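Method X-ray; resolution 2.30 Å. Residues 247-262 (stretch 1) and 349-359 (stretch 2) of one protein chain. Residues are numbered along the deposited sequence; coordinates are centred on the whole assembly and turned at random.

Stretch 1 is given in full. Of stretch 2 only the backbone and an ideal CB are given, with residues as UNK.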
# COMPACT_ATOMS: atom_id res chain seq x y z
N GLU A 247 -15.83 -2.51 -10.71
CA GLU A 247 -16.39 -1.17 -10.73
C GLU A 247 -15.44 -0.10 -11.28
O GLU A 247 -15.89 0.81 -11.96
CB GLU A 247 -16.84 -0.75 -9.34
CG GLU A 247 -17.35 0.69 -9.23
CD GLU A 247 -18.34 1.08 -10.33
OE1 GLU A 247 -19.01 0.17 -10.87
OE2 GLU A 247 -18.43 2.29 -10.66
N MET A 248 -14.15 -0.19 -10.95
CA MET A 248 -13.18 0.81 -11.38
C MET A 248 -13.08 0.78 -12.88
O MET A 248 -13.07 1.82 -13.53
CB MET A 248 -11.78 0.52 -10.83
CG MET A 248 -11.59 0.59 -9.33
SD MET A 248 -12.00 2.17 -8.58
CE MET A 248 -13.71 1.92 -8.10
N THR A 249 -12.95 -0.44 -13.41
CA THR A 249 -12.79 -0.66 -14.83
C THR A 249 -14.08 -0.32 -15.58
O THR A 249 -14.01 0.21 -16.69
CB THR A 249 -12.32 -2.11 -15.11
OG1 THR A 249 -10.99 -2.28 -14.61
CG2 THR A 249 -12.30 -2.43 -16.57
N ARG A 250 -15.24 -0.59 -14.99
CA ARG A 250 -16.51 -0.20 -15.61
C ARG A 250 -16.64 1.33 -15.70
O ARG A 250 -16.98 1.89 -16.74
CB ARG A 250 -17.70 -0.76 -14.85
CG ARG A 250 -19.05 -0.42 -15.47
CD ARG A 250 -20.16 -0.50 -14.44
NE ARG A 250 -20.08 0.64 -13.53
CZ ARG A 250 -20.62 1.83 -13.76
NH1 ARG A 250 -21.31 2.06 -14.87
NH2 ARG A 250 -20.46 2.80 -12.88
N ALA A 251 -16.34 2.01 -14.60
CA ALA A 251 -16.37 3.47 -14.57
C ALA A 251 -15.47 4.02 -15.67
O ALA A 251 -15.88 4.83 -16.48
CB ALA A 251 -15.93 4.01 -13.20
N SER A 252 -14.23 3.55 -15.69
CA SER A 252 -13.24 4.04 -16.65
C SER A 252 -13.67 3.74 -18.07
O SER A 252 -13.53 4.58 -18.94
CB SER A 252 -11.87 3.45 -16.35
OG SER A 252 -10.88 4.08 -17.15
N TYR A 253 -14.18 2.54 -18.29
CA TYR A 253 -14.66 2.12 -19.59
C TYR A 253 -15.71 3.12 -20.07
O TYR A 253 -15.60 3.67 -21.15
CB TYR A 253 -15.27 0.72 -19.51
CG TYR A 253 -15.91 0.20 -20.78
CD1 TYR A 253 -17.14 0.69 -21.21
CD2 TYR A 253 -15.31 -0.82 -21.52
CE1 TYR A 253 -17.74 0.21 -22.36
CE2 TYR A 253 -15.91 -1.30 -22.67
CZ TYR A 253 -17.12 -0.77 -23.07
OH TYR A 253 -17.73 -1.25 -24.20
N LYS A 254 -16.72 3.38 -19.23
CA LYS A 254 -17.81 4.27 -19.62
C LYS A 254 -17.36 5.71 -19.76
O LYS A 254 -17.85 6.42 -20.60
CB LYS A 254 -18.94 4.23 -18.59
CG LYS A 254 -19.53 2.86 -18.39
CD LYS A 254 -20.26 2.36 -19.60
CE LYS A 254 -21.55 3.12 -19.79
NZ LYS A 254 -22.31 2.54 -20.92
N ASN A 255 -16.43 6.13 -18.92
CA ASN A 255 -15.91 7.48 -19.01
C ASN A 255 -15.18 7.75 -20.31
O ASN A 255 -15.18 8.87 -20.79
CB ASN A 255 -14.97 7.76 -17.84
CG ASN A 255 -15.71 8.10 -16.57
OD1 ASN A 255 -16.81 8.65 -16.63
ND2 ASN A 255 -15.11 7.81 -15.42
N MET A 256 -14.54 6.74 -20.88
CA MET A 256 -13.70 6.95 -22.05
C MET A 256 -14.26 6.49 -23.37
O MET A 256 -13.72 6.84 -24.40
CB MET A 256 -12.38 6.25 -21.82
CG MET A 256 -11.54 6.94 -20.77
SD MET A 256 -10.15 5.90 -20.41
CE MET A 256 -9.25 5.99 -21.98
N ARG A 257 -15.31 5.68 -23.32
CA ARG A 257 -15.95 5.09 -24.48
C ARG A 257 -16.37 6.14 -25.51
O ARG A 257 -15.95 6.07 -26.65
CB ARG A 257 -17.20 4.32 -24.03
CG ARG A 257 -17.95 3.58 -25.14
CD ARG A 257 -17.13 2.38 -25.60
NE ARG A 257 -17.68 1.76 -26.78
CZ ARG A 257 -17.45 2.18 -28.03
NH1 ARG A 257 -16.68 3.24 -28.27
NH2 ARG A 257 -18.00 1.52 -29.04
N ASP A 258 -17.19 7.09 -25.06
CA ASP A 258 -17.88 8.06 -25.91
C ASP A 258 -17.56 9.49 -25.53
O ASP A 258 -16.91 9.75 -24.52
CB ASP A 258 -19.40 7.98 -25.68
CG ASP A 258 -19.97 6.61 -25.93
OD1 ASP A 258 -20.24 6.27 -27.11
OD2 ASP A 258 -20.21 5.89 -24.94
N GLY A 259 -18.07 10.40 -26.34
CA GLY A 259 -18.11 11.82 -26.03
C GLY A 259 -16.83 12.59 -25.80
O GLY A 259 -15.71 12.05 -25.82
N ARG A 260 -17.02 13.87 -25.59
CA ARG A 260 -15.92 14.76 -25.35
C ARG A 260 -15.39 14.55 -23.92
O ARG A 260 -16.14 14.43 -22.96
CB ARG A 260 -16.33 16.23 -25.56
CG ARG A 260 -16.57 16.63 -27.00
CD ARG A 260 -16.57 18.15 -27.17
NE ARG A 260 -17.67 18.80 -26.45
CZ ARG A 260 -18.91 18.97 -26.92
NH1 ARG A 260 -19.25 18.54 -28.13
NH2 ARG A 260 -19.82 19.58 -26.16
N TYR A 261 -14.08 14.46 -23.83
CA TYR A 261 -13.39 14.58 -22.58
C TYR A 261 -11.97 14.84 -22.98
O TYR A 261 -11.60 14.64 -24.13
CB TYR A 261 -13.52 13.32 -21.72
CG TYR A 261 -12.85 12.11 -22.30
CD1 TYR A 261 -11.50 11.87 -22.09
CD2 TYR A 261 -13.58 11.21 -23.06
CE1 TYR A 261 -10.89 10.75 -22.61
CE2 TYR A 261 -12.98 10.06 -23.58
CZ TYR A 261 -11.63 9.85 -23.36
OH TYR A 261 -11.03 8.74 -23.90
N SER A 262 -11.19 15.29 -22.01
CA SER A 262 -9.77 15.49 -22.19
C SER A 262 -9.01 14.78 -21.08
O SER A 262 -9.60 14.28 -20.12
CB SER A 262 -9.45 16.96 -22.21
OG SER A 262 -10.11 17.63 -23.26
N UNK A 349 -11.33 14.99 -12.80
CA UNK A 349 -11.58 13.83 -12.00
C UNK A 349 -10.71 12.65 -12.37
O UNK A 349 -10.11 12.58 -13.44
CB UNK A 349 -13.06 13.44 -12.11
N UNK A 350 -10.65 11.72 -11.43
CA UNK A 350 -10.07 10.42 -11.67
C UNK A 350 -10.85 9.71 -12.79
O UNK A 350 -12.07 9.89 -12.92
CB UNK A 350 -10.07 9.59 -10.39
N UNK A 351 -10.17 8.89 -13.57
CA UNK A 351 -10.84 8.13 -14.61
C UNK A 351 -11.91 7.18 -14.09
O UNK A 351 -12.76 6.73 -14.85
CB UNK A 351 -9.80 7.33 -15.40
N UNK A 352 -11.89 6.91 -12.78
CA UNK A 352 -12.85 6.02 -12.18
C UNK A 352 -14.03 6.71 -11.51
O UNK A 352 -14.80 6.06 -10.83
CB UNK A 352 -12.13 5.14 -11.16
N UNK A 353 -14.20 8.02 -11.68
CA UNK A 353 -15.38 8.66 -11.10
C UNK A 353 -16.65 8.16 -11.80
O UNK A 353 -16.60 7.65 -12.93
CB UNK A 353 -15.27 10.18 -11.21
N UNK A 354 -17.79 8.31 -11.13
CA UNK A 354 -19.05 7.85 -11.71
C UNK A 354 -19.25 8.44 -13.13
O UNK A 354 -19.14 9.63 -13.31
CB UNK A 354 -20.22 8.24 -10.80
N UNK A 355 -19.56 7.61 -14.12
CA UNK A 355 -19.76 8.13 -15.49
C UNK A 355 -20.79 9.24 -15.62
O UNK A 355 -20.68 10.04 -16.55
CB UNK A 355 -20.18 6.98 -16.41
N UNK A 356 -21.76 9.28 -14.72
CA UNK A 356 -22.82 10.32 -14.76
C UNK A 356 -22.33 11.70 -14.34
O UNK A 356 -23.05 12.68 -14.48
CB UNK A 356 -23.98 9.91 -13.85
N UNK A 357 -21.12 11.77 -13.80
CA UNK A 357 -20.55 13.05 -13.38
C UNK A 357 -20.38 13.96 -14.59
O UNK A 357 -20.53 15.17 -14.47
CB UNK A 357 -19.21 12.84 -12.67
N UNK A 358 -20.08 13.37 -15.74
CA UNK A 358 -19.87 14.10 -16.98
C UNK A 358 -21.05 15.00 -17.32
O UNK A 358 -20.85 16.18 -17.62
CB UNK A 358 -19.62 13.12 -18.13
N UNK A 359 -22.26 14.44 -17.23
CA UNK A 359 -23.51 15.16 -17.52
C UNK A 359 -23.67 16.47 -16.76
O UNK A 359 -24.30 17.39 -17.24
CB UNK A 359 -24.70 14.26 -17.20

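Position 349 has extended angles (-136/162), and nothing of stretch 1 lies within 5.5 Å of its ideal CB. The geometry therefore sets no preference; the residue is Gly-349.

Position 350 is also out of reach at its CB, and its CA-to-CB bond points sideways. It opens a type I turn that ends at 353, closed by a backbone hydrogen bond from 353 N to 350 O (3.1 Å). Small polar residues that can bond within such a turn would suit, though others are not excluded. It is Ser-350.

At 351 the ideal CB points sideways and sits 3.8 Å from Ser-252 OG, with Met-256 SD at 5.2 Å. A hydroxyl so close invites a short polar side chain, such as Asn, Ser or Asp. The residue is Asn-351: with chi1 at 59° (p), its ND2 donates to Ser-252 OG (3.0 Å, 160°). Its backbone matters as much, because Asn-255 ND2 donates to Asn-351 O (2.6 Å, 160°), and Ser-252 CA makes a CA-H...O contact with the same Asn-351 O at 3.3 Å.

Position 352 lies where the backbones come close, its CA 4.9 Å from that of Ser-252. Its ideal CB is 3.9 Å from Met-248 SD and 4.5 Å from Ala-251 CB, a largely apolar setting that would accept Ala, Val, Thr or Ser. Thr-352 is one of these: CG2 approaches Met-248 O at 3.7 Å, and OG1 and Ser-350 OG share a hydrogen bond (2.8 Å), in which either could be the donor.

At 353 CA-to-CB points away, so the side chain is loosely specified, and a beta-branched residue is one of several possibilities. The carbonyl is the main link: Asn-255 ND2 donates to the carbonyl O of 353 (2.9 Å, 155°), so that one amide group bonds two turn carbonyls. The residue is Val-353, whose CG2 lies 4.1 Å from Asn-255 ND2.

Position 354 also points away, with no stretch 1 atom near its CB; a polar residue is plausible but not required. Asp-354 forms a salt bridge with the side chain at 356 and reaches Glu-247 through a water that donates to Glu-247 OE2 (2.8 Å) and Asp-354 OD2 (3.0 Å).

Position 355 has phi -55°, compatible with proline, and its ideal CB is 3.7 Å from Lys-254 CB and 3.8 Å from Asn-255 OD1. A compact, mainly apolar side chain fits. Pro-355 packs CG against Lys-254 CB (3.5 Å) and CD near Arg-250 NH2 (3.6 Å).

Positions 356 and 357 have no stretch 1 atom within 5.5 Å of CB; CA-to-CB points away at 356 and sideways at 357, so stretch 1 sets no preference and many side chains would do. They hold Arg-356, whose NE is salt-bridged to Asp-354 OD1 (2.8 Å), and Val-357.

At 358 CA-to-CB points toward stretch 1, where the carbonyls of Asn-255, Asp-258 and Arg-260 offer acceptors beyond the CB. A long donor, Arg or Lys, suits. Arg-358 NH1 donates to Asn-255 O (2.4 Å, 173°, very short), and Arg-260 O lies over one face of the guanidinium.

Position 359 is out of reach and unconstrained; it is Asp-359.

Stretch 2 (349-359) GSNTVDPRVRD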
# COMPACT_ATOMS: atom_id res chain seq x y z
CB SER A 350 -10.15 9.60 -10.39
OG SER A 350 -10.03 8.24 -10.69
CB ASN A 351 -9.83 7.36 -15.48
CG ASN A 351 -8.97 6.39 -14.69
OD1 ASN A 351 -8.33 6.73 -13.68
ND2 ASN A 351 -8.91 5.15 -15.19
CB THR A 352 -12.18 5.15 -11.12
OG1 THR A 352 -11.66 5.99 -10.11
CG2 THR A 352 -11.05 4.29 -11.75
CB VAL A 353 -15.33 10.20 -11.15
CG1 VAL A 353 -14.10 10.69 -10.40
CG2 VAL A 353 -15.38 10.75 -12.59
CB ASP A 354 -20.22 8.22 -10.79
CG ASP A 354 -21.52 7.47 -11.15
OD1 ASP A 354 -22.18 7.85 -12.14
OD2 ASP A 354 -21.87 6.51 -10.41
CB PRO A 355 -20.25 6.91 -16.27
CG PRO A 355 -19.74 5.75 -15.52
CD PRO A 355 -19.71 6.15 -14.07
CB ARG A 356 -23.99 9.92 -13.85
CG ARG A 356 -24.71 8.66 -14.31
CD ARG A 356 -25.67 8.19 -13.25
NE ARG A 356 -24.97 7.62 -12.11
CZ ARG A 356 -25.56 7.02 -11.08
NH1 ARG A 356 -26.87 6.92 -11.01
NH2 ARG A 356 -24.83 6.52 -10.10
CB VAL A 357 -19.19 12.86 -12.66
CG1 VAL A 357 -18.54 14.19 -12.37
CG2 VAL A 357 -19.39 12.11 -11.36
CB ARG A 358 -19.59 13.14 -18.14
CG ARG A 358 -19.17 13.87 -19.41
CD ARG A 358 -17.96 13.23 -20.06
NE ARG A 358 -18.32 12.18 -21.00
CZ ARG A 358 -17.63 11.06 -21.19
NH1 ARG A 358 -16.55 10.80 -20.46
NH2 ARG A 358 -18.05 10.18 -22.09
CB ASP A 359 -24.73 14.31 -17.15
CG ASP A 359 -24.75 12.94 -17.81
OD1 ASP A 359 -24.10 12.75 -18.87
OD2 ASP A 359 -25.43 12.04 -17.26
O HOH W 1 -19.53 4.73 -9.85
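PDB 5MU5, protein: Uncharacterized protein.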